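Local coordinates for Exo-beta-1,4-mannosidase (Rhizomucor miehei, PDB 4LYP), which probably releases terminal non-reducing beta-mannose residues from mannosides and manno-oligosaccharides as a family 5 glycoside hydrolase, with transglycosylation activity as well, at residues Tyr224-Ile235 / Ile254-Ala265. Sequence-based numbering, arbitrary orientation.
Sequences YKEDPVIMSWQI and IKKGAPKHLVSA
Trp233 and Ile254 meet at the apolar centre of a beta-alpha-beta unit of the TIM barrel, CB of the tryptophan lying 3.4 Å from CG2 of the isoleucine. The other branch of Ile254 ends in CD1, against Ile235 CG1. With CG beside its backbone N (chi1 -64°), Trp233 carries its indole past the C-terminal end of helix 244-257, where NE1 meets Ala258 CB, and helix 197-213 adds Val212 and Gln213 to this packing. Between the parallel strands 230-234 and 262-264, Trp233 N donates to Leu262 O, Ser264 N to Trp233 O and Ile235 N to Ser264 O. His261 turns its ring obliquely to the indole, planes at 73°, with its ND1 2.9 Å from Trp233 NE1. Ile230 CG2 lies over one face of the imidazole in a CH-pi contact, 3.9 Å from the centroid. His261 NE2 donates in its ring plane to Asp227 O at 2.9 Å, and Ile230 N reaches that oxygen from the opposite face of the carbonyl plane. On the opposite sheet face from Trp233, Gln234 NE2 gives a nearly straight hydrogen bond (173°) to Ser264 OG and another to Glu336. At the outer edge, one water joins Lys225 O to Lys260 N.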
loop_
_atom_site.group_PDB
_atom_site.type_symbol
_atom_site.label_atom_id
_atom_site.label_comp_id
_atom_site.label_asym_id
_atom_site.label_seq_id
_atom_site.Cartn_x
_atom_site.Cartn_y
_atom_site.Cartn_z
ATOM N N TYR A 224 -12.299 -15.545 0.241
ATOM C CA TYR A 224 -11.561 -14.362 0.798
ATOM C C TYR A 224 -12.342 -13.621 1.879
ATOM O O TYR A 224 -11.794 -13.211 2.899
ATOM C CB TYR A 224 -11.135 -13.417 -0.315
ATOM C CG TYR A 224 -9.939 -13.827 -1.130
ATOM C CD1 TYR A 224 -9.475 -15.151 -1.247
ATOM C CD2 TYR A 224 -9.262 -12.846 -1.875
ATOM C CE1 TYR A 224 -8.375 -15.468 -2.060
ATOM C CE2 TYR A 224 -8.199 -13.141 -2.701
ATOM C CZ TYR A 224 -7.764 -14.430 -2.815
ATOM O OH TYR A 224 -6.715 -14.709 -3.646
ATOM N N LYS A 225 -13.653 -13.348 1.621
ATOM C CA LYS A 225 -14.473 -12.585 2.564
ATOM C C LYS A 225 -14.670 -13.309 3.895
ATOM O O LYS A 225 -15.112 -12.683 4.859
ATOM C CB LYS A 225 -15.819 -12.239 1.984
ATOM C CG LYS A 225 -16.729 -13.431 1.680
ATOM C CD LYS A 225 -17.989 -12.993 0.885
ATOM C CE LYS A 225 -18.938 -14.148 0.751
ATOM N NZ LYS A 225 -20.094 -13.722 -0.078
ATOM N N GLU A 226 -14.304 -14.600 3.988
ATOM C CA GLU A 226 -14.352 -15.334 5.240
ATOM C C GLU A 226 -12.981 -15.583 5.809
ATOM O O GLU A 226 -12.858 -16.340 6.805
ATOM C CB GLU A 226 -15.099 -16.678 4.955
ATOM C CG GLU A 226 -16.530 -16.483 4.538
ATOM C CD GLU A 226 -17.354 -15.941 5.671
ATOM O OE1 GLU A 226 -17.004 -16.135 6.858
ATOM O OE2 GLU A 226 -18.458 -15.594 5.381
ATOM N N ASP A 227 -11.919 -14.991 5.251
ATOM C CA ASP A 227 -10.576 -15.333 5.680
ATOM C C ASP A 227 -10.080 -14.288 6.659
ATOM O O ASP A 227 -9.877 -13.132 6.285
ATOM C CB ASP A 227 -9.665 -15.348 4.415
ATOM C CG ASP A 227 -8.305 -15.845 4.694
ATOM O OD1 ASP A 227 -7.946 -16.081 5.897
ATOM O OD2 ASP A 227 -7.547 -16.097 3.730
ATOM N N PRO A 228 -9.821 -14.698 7.925
ATOM C CA PRO A 228 -9.349 -13.729 8.904
ATOM C C PRO A 228 -7.889 -13.329 8.683
ATOM O O PRO A 228 -7.363 -12.462 9.406
ATOM C CB PRO A 228 -9.512 -14.436 10.246
ATOM C CG PRO A 228 -9.290 -15.880 9.855
ATOM C CD PRO A 228 -9.954 -16.069 8.519
ATOM N N VAL A 229 -7.194 -13.908 7.682
ATOM C CA VAL A 229 -5.877 -13.377 7.297
ATOM C C VAL A 229 -6.022 -11.988 6.673
ATOM O O VAL A 229 -5.090 -11.188 6.718
ATOM C CB VAL A 229 -5.185 -14.381 6.357
ATOM C CG1 VAL A 229 -3.923 -13.796 5.747
ATOM C CG2 VAL A 229 -4.857 -15.676 7.139
ATOM N N ILE A 230 -7.175 -11.691 6.051
ATOM C CA ILE A 230 -7.424 -10.363 5.518
ATOM C C ILE A 230 -7.844 -9.473 6.689
ATOM O O ILE A 230 -8.891 -9.731 7.310
ATOM C CB ILE A 230 -8.467 -10.457 4.385
ATOM C CG1 ILE A 230 -7.819 -11.159 3.188
ATOM C CG2 ILE A 230 -8.979 -9.048 4.028
ATOM C CD1 ILE A 230 -8.811 -11.564 2.118
ATOM N N MET A 231 -7.071 -8.422 6.945
ATOM C CA MET A 231 -7.412 -7.397 7.921
ATOM C C MET A 231 -8.463 -6.458 7.373
ATOM O O MET A 231 -9.409 -6.054 8.089
ATOM C CB MET A 231 -6.129 -6.625 8.308
ATOM C CG MET A 231 -6.475 -5.334 9.048
ATOM S SD MET A 231 -4.974 -4.559 9.679
ATOM C CE MET A 231 -5.533 -2.867 9.945
ATOM N N SER A 232 -8.246 -5.968 6.170
ATOM C CA SER A 232 -9.147 -4.954 5.628
ATOM C C SER A 232 -9.226 -5.019 4.114
ATOM O O SER A 232 -8.266 -5.472 3.442
ATOM C CB SER A 232 -8.748 -3.536 6.093
ATOM O OG SER A 232 -7.504 -3.240 5.523
ATOM N N TRP A 233 -10.341 -4.542 3.591
ATOM C CA TRP A 233 -10.500 -4.222 2.155
ATOM C C TRP A 233 -10.292 -2.739 2.028
ATOM O O TRP A 233 -10.904 -1.952 2.747
ATOM C CB TRP A 233 -11.907 -4.536 1.692
ATOM C CG TRP A 233 -12.192 -6.003 1.801
ATOM C CD1 TRP A 233 -12.963 -6.666 2.762
ATOM C CD2 TRP A 233 -11.668 -7.048 0.953
ATOM N NE1 TRP A 233 -12.905 -8.026 2.562
ATOM C CE2 TRP A 233 -12.137 -8.299 1.472
ATOM C CE3 TRP A 233 -10.864 -7.039 -0.200
ATOM C CZ2 TRP A 233 -11.801 -9.499 0.888
ATOM C CZ3 TRP A 233 -10.520 -8.239 -0.774
ATOM C CH2 TRP A 233 -11.004 -9.461 -0.244
ATOM N N GLN A 234 -9.419 -2.334 1.109
ATOM C CA GLN A 234 -9.101 -0.904 0.921
ATOM C C GLN A 234 -9.602 -0.458 -0.431
ATOM O O GLN A 234 -9.281 -1.100 -1.450
ATOM C CB GLN A 234 -7.611 -0.684 1.102
ATOM C CG GLN A 234 -7.206 0.764 0.863
ATOM C CD GLN A 234 -5.799 0.919 1.363
ATOM O OE1 GLN A 234 -4.831 0.652 0.605
ATOM N NE2 GLN A 234 -5.629 1.305 2.640
ATOM N N ILE A 235 -10.424 0.603 -0.430
ATOM C CA ILE A 235 -11.089 1.031 -1.684
ATOM C C ILE A 235 -10.065 1.090 -2.842
ATOM O O ILE A 235 -10.229 0.471 -3.906
ATOM C CB ILE A 235 -11.777 2.363 -1.481
ATOM C CG1 ILE A 235 -12.955 2.284 -0.496
ATOM C CG2 ILE A 235 -12.301 2.862 -2.863
ATOM C CD1 ILE A 235 -13.533 3.644 -0.103
ATOM N N ILE A 254 -18.442 -2.345 -0.267
ATOM C CA ILE A 254 -17.404 -3.263 0.172
ATOM C C ILE A 254 -17.815 -3.943 1.503
ATOM O O ILE A 254 -17.666 -5.150 1.626
ATOM C CB ILE A 254 -16.043 -2.522 0.350
ATOM C CG1 ILE A 254 -15.543 -2.113 -1.009
ATOM C CG2 ILE A 254 -15.018 -3.350 1.086
ATOM C CD1 ILE A 254 -14.353 -1.179 -0.944
ATOM N N LYS A 255 -18.355 -3.151 2.438
ATOM C CA LYS A 255 -18.749 -3.699 3.728
ATOM C C LYS A 255 -19.875 -4.718 3.578
ATOM O O LYS A 255 -19.846 -5.804 4.171
ATOM C CB LYS A 255 -19.200 -2.553 4.641
ATOM C CG LYS A 255 -19.600 -3.050 6.020
ATOM C CD LYS A 255 -18.552 -3.593 6.937
ATOM C CE LYS A 255 -17.599 -2.534 7.375
ATOM N NZ LYS A 255 -16.606 -3.019 8.473
ATOM N N LYS A 256 -20.883 -4.404 2.756
ATOM C CA LYS A 256 -21.976 -5.363 2.551
ATOM C C LYS A 256 -21.437 -6.649 1.836
ATOM O O LYS A 256 -21.905 -7.744 2.098
ATOM C CB LYS A 256 -23.074 -4.710 1.711
ATOM C CG LYS A 256 -23.911 -3.668 2.526
ATOM C CD LYS A 256 -25.076 -3.148 1.709
ATOM C CE LYS A 256 -26.148 -2.356 2.500
ATOM N NZ LYS A 256 -25.684 -1.142 3.190
ATOM N N GLY A 257 -20.390 -6.468 0.999
ATOM C CA GLY A 257 -19.819 -7.635 0.332
ATOM C C GLY A 257 -19.042 -8.560 1.273
ATOM O O GLY A 257 -18.956 -9.740 1.010
ATOM N N ALA A 258 -18.426 -7.988 2.318
ATOM C CA ALA A 258 -17.621 -8.773 3.272
ATOM C C ALA A 258 -17.870 -8.210 4.671
ATOM O O ALA A 258 -17.040 -7.481 5.227
ATOM C CB ALA A 258 -16.101 -8.709 2.911
ATOM N N PRO A 259 -19.033 -8.556 5.295
ATOM C CA PRO A 259 -19.410 -7.878 6.530
ATOM C C PRO A 259 -18.515 -8.175 7.726
ATOM O O PRO A 259 -18.562 -7.410 8.691
ATOM C CB PRO A 259 -20.836 -8.364 6.814
ATOM C CG PRO A 259 -21.188 -9.204 5.705
ATOM C CD PRO A 259 -20.127 -9.343 4.694
ATOM N N LYS A 260 -17.662 -9.206 7.653
ATOM C CA LYS A 260 -16.780 -9.490 8.768
ATOM C C LYS A 260 -15.503 -8.643 8.781
ATOM O O LYS A 260 -14.779 -8.687 9.766
ATOM C CB LYS A 260 -16.359 -10.961 8.743
ATOM C CG LYS A 260 -17.567 -11.910 8.931
ATOM C CD LYS A 260 -17.176 -13.360 8.797
ATOM C CE LYS A 260 -18.376 -14.290 9.100
ATOM N NZ LYS A 260 -18.996 -13.917 10.394
ATOM N N HIS A 261 -15.221 -7.911 7.684
ATOM C CA HIS A 261 -13.920 -7.227 7.523
ATOM C C HIS A 261 -14.005 -5.733 7.694
ATOM O O HIS A 261 -15.002 -5.087 7.331
ATOM C CB HIS A 261 -13.413 -7.558 6.116
ATOM C CG HIS A 261 -12.791 -8.912 6.000
ATOM N ND1 HIS A 261 -12.986 -9.711 4.896
ATOM C CD2 HIS A 261 -11.884 -9.548 6.814
ATOM C CE1 HIS A 261 -12.254 -10.804 5.043
ATOM N NE2 HIS A 261 -11.545 -10.726 6.206
ATOM N N LEU A 262 -12.909 -5.188 8.137
ATOM C CA LEU A 262 -12.679 -3.739 8.129
ATOM C C LEU A 262 -12.566 -3.183 6.703
ATOM O O LEU A 262 -12.165 -3.911 5.780
ATOM C CB LEU A 262 -11.417 -3.420 8.912
ATOM C CG LEU A 262 -11.411 -3.878 10.361
ATOM C CD1 LEU A 262 -10.054 -3.534 11.021
ATOM C CD2 LEU A 262 -12.591 -3.267 11.148
ATOM N N VAL A 263 -12.867 -1.896 6.580
ATOM C CA VAL A 263 -12.777 -1.170 5.321
ATOM C C VAL A 263 -11.951 0.063 5.523
ATOM O O VAL A 263 -12.139 0.836 6.501
ATOM C CB VAL A 263 -14.181 -0.846 4.760
ATOM C CG1 VAL A 263 -14.082 -0.096 3.427
ATOM C CG2 VAL A 263 -14.987 -2.119 4.600
ATOM N N SER A 264 -11.072 0.319 4.560
ATOM C CA SER A 264 -10.211 1.480 4.526
ATOM C C SER A 264 -10.311 2.264 3.222
ATOM O O SER A 264 -10.685 1.702 2.197
ATOM C CB SER A 264 -8.714 0.904 4.633
ATOM O OG SER A 264 -7.764 1.907 4.447
ATOM N N ALA A 265 -10.006 3.580 3.269
ATOM C CA ALA A 265 -10.111 4.451 2.129
ATOM C C ALA A 265 -8.857 4.550 1.286
ATOM O O ALA A 265 -8.935 5.016 0.150
ATOM C CB ALA A 265 -10.496 5.839 2.597
HETATM O O HOH W 1 -17.284 -11.089 5.455
HETATM O O HOH W 2 -21.135 -11.472 1.465
HETATM O O HOH W 3 -11.229 -7.529 9.511
#